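Local coordinates for glycosyl hydrolase (PDB 5NDX), which probably hydrolyses O-glycosidic bonds as a family 39 glycoside hydrolase, being a bacterial orthologue of human alpha-L-iduronidase, at residues A168-I173 with P211-Y216; R460-P465 with E480-E485. The protein carries 2 engineered substitutions. One frame throughout, in Å; residues are numbered along the deposited sequence.

Contact 1. Residues A168-I173 with P211-Y216; sequences AGLDAI and PPRIDY. With 8U8 ((2~{R},3~{S},4~{S},5~{R},6~{S})-6-(4-methyl-2-oxidanylidene-chromen-7-yl)oxy-3,4,5-tris(oxidanyl)oxane-2-carboxylic acid), chain N.
Asp171 OD1 is gripped by two nitrogens of Arg213. Arg213 NE reaches Asp171 OD1 at 2.9 Å on its syn side, the side of the other oxygen. Arg213 NH2 reaches Asp171 OD1 at 2.8 Å, nearly in line with the C-O bond. Carboxylate and guanidinium are almost coplanar, 18° apart, in a side-on salt bridge that converges on one oxygen. Arg213 CG lies between the backbone N and the carbonyl carbon (chi1 65°), and the chain then runs extended to NE, carrying the charge to the helix. Leu170 crosses it at about a right angle, with Leu170 CB 3.6 Å from Arg213 NH2. Arg213 NH1 forms a second salt bridge with Asp215 OD2 (2.6 Å), though the hydrogen bond is weak. Replacing Arg213 with a leucine would probably leave both carboxylates without their shared positive partner and remove this charged tie between loop and helix. Tyr216 turns one ring face to methyl C15 of one of two bound 8U8 molecules, 3.9 Å above the ring plane, near the N-terminal ends of the barrel strands. Asp171 lies on helix 155-171, which packs through Leu170 on helix 110-131, while Asp215 pairs with Met179 where strands 179-184 and 216-219 begin.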
# COMPACT_ATOMS: atom_id res chain seq x y z
N ALA A 168 26.68 -13.22 -1.24
CA ALA A 168 28.12 -12.79 -1.25
C ALA A 168 28.23 -11.35 -1.76
O ALA A 168 29.06 -10.58 -1.27
CB ALA A 168 28.96 -13.72 -2.11
N GLY A 169 27.39 -11.00 -2.73
CA GLY A 169 27.41 -9.63 -3.28
C GLY A 169 27.08 -8.56 -2.25
O GLY A 169 27.71 -7.48 -2.21
N LEU A 170 26.09 -8.84 -1.42
CA LEU A 170 25.74 -7.89 -0.34
C LEU A 170 26.83 -7.93 0.74
O LEU A 170 27.18 -6.89 1.30
CB LEU A 170 24.39 -8.24 0.30
CG LEU A 170 23.17 -8.23 -0.63
CD1 LEU A 170 21.94 -8.75 0.08
CD2 LEU A 170 22.92 -6.84 -1.18
N ASP A 171 27.27 -9.13 1.11
CA ASP A 171 28.29 -9.29 2.19
C ASP A 171 29.60 -8.54 1.88
O ASP A 171 30.19 -8.01 2.80
CB ASP A 171 28.58 -10.77 2.52
CG ASP A 171 27.45 -11.42 3.33
OD1 ASP A 171 26.45 -10.75 3.61
OD2 ASP A 171 27.57 -12.62 3.71
N ALA A 172 29.99 -8.42 0.60
CA ALA A 172 31.20 -7.65 0.26
C ALA A 172 31.16 -6.21 0.77
O ALA A 172 32.18 -5.66 1.07
CB ALA A 172 31.47 -7.65 -1.24
N ILE A 173 29.99 -5.60 0.86
CA ILE A 173 29.90 -4.24 1.36
C ILE A 173 29.30 -4.24 2.76
O ILE A 173 29.76 -3.47 3.59
CB ILE A 173 28.98 -3.37 0.48
CG1 ILE A 173 29.54 -3.22 -0.94
CG2 ILE A 173 28.74 -2.00 1.14
CD1 ILE A 173 30.46 -2.03 -1.13
N PRO A 211 26.15 -22.64 4.87
CA PRO A 211 25.08 -22.15 3.99
C PRO A 211 25.06 -20.63 3.90
O PRO A 211 25.43 -19.95 4.85
CB PRO A 211 23.81 -22.68 4.67
CG PRO A 211 24.18 -22.75 6.12
CD PRO A 211 25.65 -23.07 6.19
N PRO A 212 24.63 -20.08 2.75
CA PRO A 212 24.40 -18.63 2.70
C PRO A 212 23.30 -18.22 3.69
O PRO A 212 22.40 -19.01 3.99
CB PRO A 212 23.94 -18.41 1.26
CG PRO A 212 23.24 -19.66 0.92
CD PRO A 212 24.08 -20.74 1.55
N ARG A 213 23.44 -17.03 4.25
CA ARG A 213 22.46 -16.53 5.22
C ARG A 213 21.09 -16.29 4.56
O ARG A 213 20.99 -16.10 3.33
CB ARG A 213 22.95 -15.23 5.85
CG ARG A 213 23.08 -14.05 4.89
CD ARG A 213 23.51 -12.81 5.67
NE ARG A 213 23.96 -11.76 4.75
CZ ARG A 213 23.21 -10.74 4.28
NH1 ARG A 213 21.93 -10.58 4.65
NH2 ARG A 213 23.76 -9.87 3.44
N ILE A 214 20.06 -16.36 5.38
CA ILE A 214 18.71 -15.99 4.98
C ILE A 214 18.07 -15.28 6.17
O ILE A 214 18.03 -15.81 7.28
CB ILE A 214 17.89 -17.18 4.45
CG1 ILE A 214 16.50 -16.71 3.98
CG2 ILE A 214 17.74 -18.27 5.50
CD1 ILE A 214 15.76 -17.72 3.09
N ASP A 215 17.63 -14.04 5.94
CA ASP A 215 17.10 -13.21 7.00
C ASP A 215 15.58 -13.28 7.07
O ASP A 215 15.03 -12.90 8.07
CB ASP A 215 17.55 -11.79 6.79
CG ASP A 215 19.08 -11.65 6.87
OD1 ASP A 215 19.62 -12.09 7.88
OD2 ASP A 215 19.72 -11.16 5.93
N TYR A 216 14.92 -13.76 6.02
CA TYR A 216 13.44 -13.91 6.03
C TYR A 216 13.05 -14.87 4.93
O TYR A 216 13.76 -15.02 3.94
CB TYR A 216 12.72 -12.53 5.92
CG TYR A 216 12.96 -11.87 4.59
CD1 TYR A 216 12.18 -12.19 3.50
CD2 TYR A 216 14.03 -10.99 4.39
CE1 TYR A 216 12.41 -11.62 2.24
CE2 TYR A 216 14.28 -10.44 3.15
CZ TYR A 216 13.45 -10.74 2.07
OH TYR A 216 13.67 -10.22 0.80
C15 8U8 N . 10.92 -8.18 3.66
C13 8U8 N . 10.91 -7.95 5.04
C14 8U8 N . 11.58 -8.82 5.90
C16 8U8 N . 11.63 -8.56 7.26
O9 8U8 N . 12.17 -9.36 8.00
O8 8U8 N . 10.97 -7.49 7.78
C11 8U8 N . 10.36 -6.60 6.96
C10 8U8 N . 9.82 -5.51 7.57
C12 8U8 N . 10.31 -6.82 5.59
C7 8U8 N . 9.67 -5.84 4.82
C8 8U8 N . 9.11 -4.73 5.44
C9 8U8 N . 9.18 -4.54 6.82
O2 8U8 N . 8.62 -3.42 7.38
C5 8U8 N . 9.08 -2.99 8.69
O1 8U8 N . 8.21 -3.75 9.55
C1 8U8 N . 8.26 -3.48 10.97
C6 8U8 N . 9.65 -3.86 11.58
O7 8U8 N . 10.35 -4.71 11.01
O6 8U8 N . 10.01 -3.22 12.58
C2 8U8 N . 7.93 -2.00 11.14
O5 8U8 N . 7.91 -1.59 12.54
C3 8U8 N . 8.94 -1.14 10.33
O4 8U8 N . 8.54 0.20 10.45
C4 8U8 N . 8.88 -1.52 8.85
O3 8U8 N . 9.87 -0.83 8.09

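Contact 2. Residues R460-P465 with E480-E485. With SO4 (sulfate ion), chain D.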
# COMPACT_ATOMS: atom_id res chain seq x y z
N ARG A 460 -23.68 11.32 -16.42
CA ARG A 460 -24.15 11.23 -17.83
C ARG A 460 -23.00 11.51 -18.77
O ARG A 460 -22.25 12.47 -18.57
CB ARG A 460 -25.33 12.16 -18.12
CG ARG A 460 -26.01 11.98 -19.51
CD ARG A 460 -27.25 12.89 -19.64
NE ARG A 460 -26.88 14.30 -19.38
CZ ARG A 460 -27.06 15.00 -18.23
NH1 ARG A 460 -27.64 14.48 -17.14
NH2 ARG A 460 -26.65 16.28 -18.17
N ASP A 461 -22.82 10.62 -19.75
CA ASP A 461 -21.77 10.79 -20.74
C ASP A 461 -22.28 11.85 -21.68
O ASP A 461 -23.29 11.65 -22.39
CB ASP A 461 -21.50 9.48 -21.46
CG ASP A 461 -20.40 9.58 -22.45
OD1 ASP A 461 -19.98 10.71 -22.80
OD2 ASP A 461 -19.98 8.49 -22.92
N GLU A 462 -21.62 12.99 -21.68
CA GLU A 462 -22.11 14.14 -22.46
C GLU A 462 -21.82 14.01 -23.95
O GLU A 462 -22.46 14.69 -24.73
CB GLU A 462 -21.58 15.47 -21.91
CG GLU A 462 -22.35 15.88 -20.64
CD GLU A 462 -21.75 17.10 -19.96
OE1 GLU A 462 -21.03 17.88 -20.63
OE2 GLU A 462 -21.99 17.28 -18.76
N SER A 463 -20.91 13.12 -24.33
CA SER A 463 -20.69 12.81 -25.73
C SER A 463 -21.89 12.09 -26.38
O SER A 463 -21.86 11.88 -27.58
CB SER A 463 -19.39 12.02 -25.93
OG SER A 463 -19.47 10.70 -25.41
N ASN A 464 -22.92 11.73 -25.61
CA ASN A 464 -24.12 11.08 -26.13
C ASN A 464 -23.84 10.00 -27.16
O ASN A 464 -24.36 10.05 -28.25
CB ASN A 464 -25.05 12.14 -26.69
CG ASN A 464 -25.87 12.80 -25.61
OD1 ASN A 464 -26.00 12.29 -24.50
ND2 ASN A 464 -26.48 13.91 -25.94
N PRO A 465 -23.03 9.01 -26.80
CA PRO A 465 -22.63 8.01 -27.79
C PRO A 465 -23.77 7.10 -28.28
O PRO A 465 -23.55 6.40 -29.24
CB PRO A 465 -21.59 7.16 -27.03
CG PRO A 465 -21.99 7.27 -25.59
CD PRO A 465 -22.54 8.67 -25.45
N GLU A 480 -14.32 18.38 -17.18
CA GLU A 480 -13.63 18.92 -16.03
C GLU A 480 -14.53 18.87 -14.80
O GLU A 480 -14.09 18.41 -13.75
CB GLU A 480 -13.13 20.35 -16.28
CG GLU A 480 -12.44 20.92 -15.05
CD GLU A 480 -11.80 22.32 -15.26
OE1 GLU A 480 -11.88 22.87 -16.38
OE2 GLU A 480 -11.21 22.84 -14.29
N ALA A 481 -15.76 19.35 -14.90
CA ALA A 481 -16.68 19.31 -13.76
C ALA A 481 -16.91 17.88 -13.24
O ALA A 481 -17.02 17.66 -12.05
CB ALA A 481 -18.03 19.95 -14.10
N GLN A 482 -16.96 16.91 -14.14
CA GLN A 482 -17.13 15.48 -13.76
C GLN A 482 -15.93 14.93 -13.00
O GLN A 482 -16.08 14.28 -11.97
CB GLN A 482 -17.45 14.64 -14.99
CG GLN A 482 -18.89 14.84 -15.41
CD GLN A 482 -19.24 14.23 -16.76
OE1 GLN A 482 -18.38 13.98 -17.60
NE2 GLN A 482 -20.52 13.89 -16.92
N PHE A 483 -14.75 15.29 -13.47
CA PHE A 483 -13.54 14.99 -12.76
C PHE A 483 -13.47 15.63 -11.36
O PHE A 483 -12.98 14.98 -10.42
CB PHE A 483 -12.30 15.36 -13.56
CG PHE A 483 -11.85 14.30 -14.53
CD1 PHE A 483 -11.57 13.02 -14.11
CD2 PHE A 483 -11.63 14.61 -15.87
CE1 PHE A 483 -11.12 12.05 -14.99
CE2 PHE A 483 -11.17 13.66 -16.76
CZ PHE A 483 -10.95 12.36 -16.33
N ALA A 484 -13.97 16.85 -11.21
CA ALA A 484 -13.98 17.53 -9.91
C ALA A 484 -14.94 16.76 -8.98
O ALA A 484 -14.65 16.57 -7.81
CB ALA A 484 -14.41 19.02 -10.02
N GLU A 485 -16.05 16.27 -9.52
CA GLU A 485 -16.97 15.44 -8.76
C GLU A 485 -16.31 14.11 -8.34
O GLU A 485 -16.45 13.70 -7.21
CB GLU A 485 -18.28 15.28 -9.56
CG GLU A 485 -19.36 14.45 -8.92
CD GLU A 485 -20.59 14.15 -9.87
OE1 GLU A 485 -20.63 14.55 -11.09
OE2 GLU A 485 -21.53 13.49 -9.37
S SO4 D . -14.78 20.44 -20.27
O1 SO4 D . -16.06 20.20 -21.00
O2 SO4 D . -15.09 20.84 -18.88
O3 SO4 D . -13.93 19.21 -20.25
O4 SO4 D . -14.03 21.54 -20.92
O HOH W 1 -19.40 13.42 -20.13
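The first turn of helix 480-489 meets the loop at 460-465 through the side-chain amide of Gln482. Its NE2 donates to Arg460 O at 2.8 Å. The acceptor lies close to the amide plane, while the donor is tilted 24° from the carbonyl plane of Arg460. Gln482 CG is anti to the carbonyl carbon (chi1 -76°) and the chain is extended beyond it, which carries the amide across to the loop. The amide oxygen is used too. Water 1 donates to Gln482 OE1 at 2.8 Å and accepts from Glu462 N at 2.7 Å, and OE1 also accepts from Thr479 N. One buried side chain thus bridges two backbone groups of the loop, one directly and one through water. Glu462 crosses the glutamine at a slant, with Glu462 OE2 4.1 Å from Gln482 NE2. At the helix start, Glu480 N donates to O2 and O3 of a sulfate ion, probably from the crystallisation liquor. Anions often settle at such helix N-termini. Within the loop, Asp461 OD1 takes Ser463 N at 3.0 Å and Ser463 OG at 2.7 Å, both from one face of its carboxylate. This is an Asx turn, set in the type I beta turn from Asp461 to Asn464.

How the contacts relate
Contact 1 closes before contact 2 opens along the chain. Their centres are 55 Å apart, the nearest atoms about 37 Å, and they lie on opposite sides of the chain's centre. They share no helix or strand. Contact 1 belongs to the TIM barrel. It joins the helix after the fourth strand to the loop that leads into the sixth, 216-219. Contact 2 lies in the long connection between strands 436-445 and 493-503, neighbours at one edge of the nine-stranded mixed sheet. It holds a surface loop to helix 480-489, whose Phe483 also touches strands 358-362, 549-557 and 590-594. The two contacts are local and independent of each other.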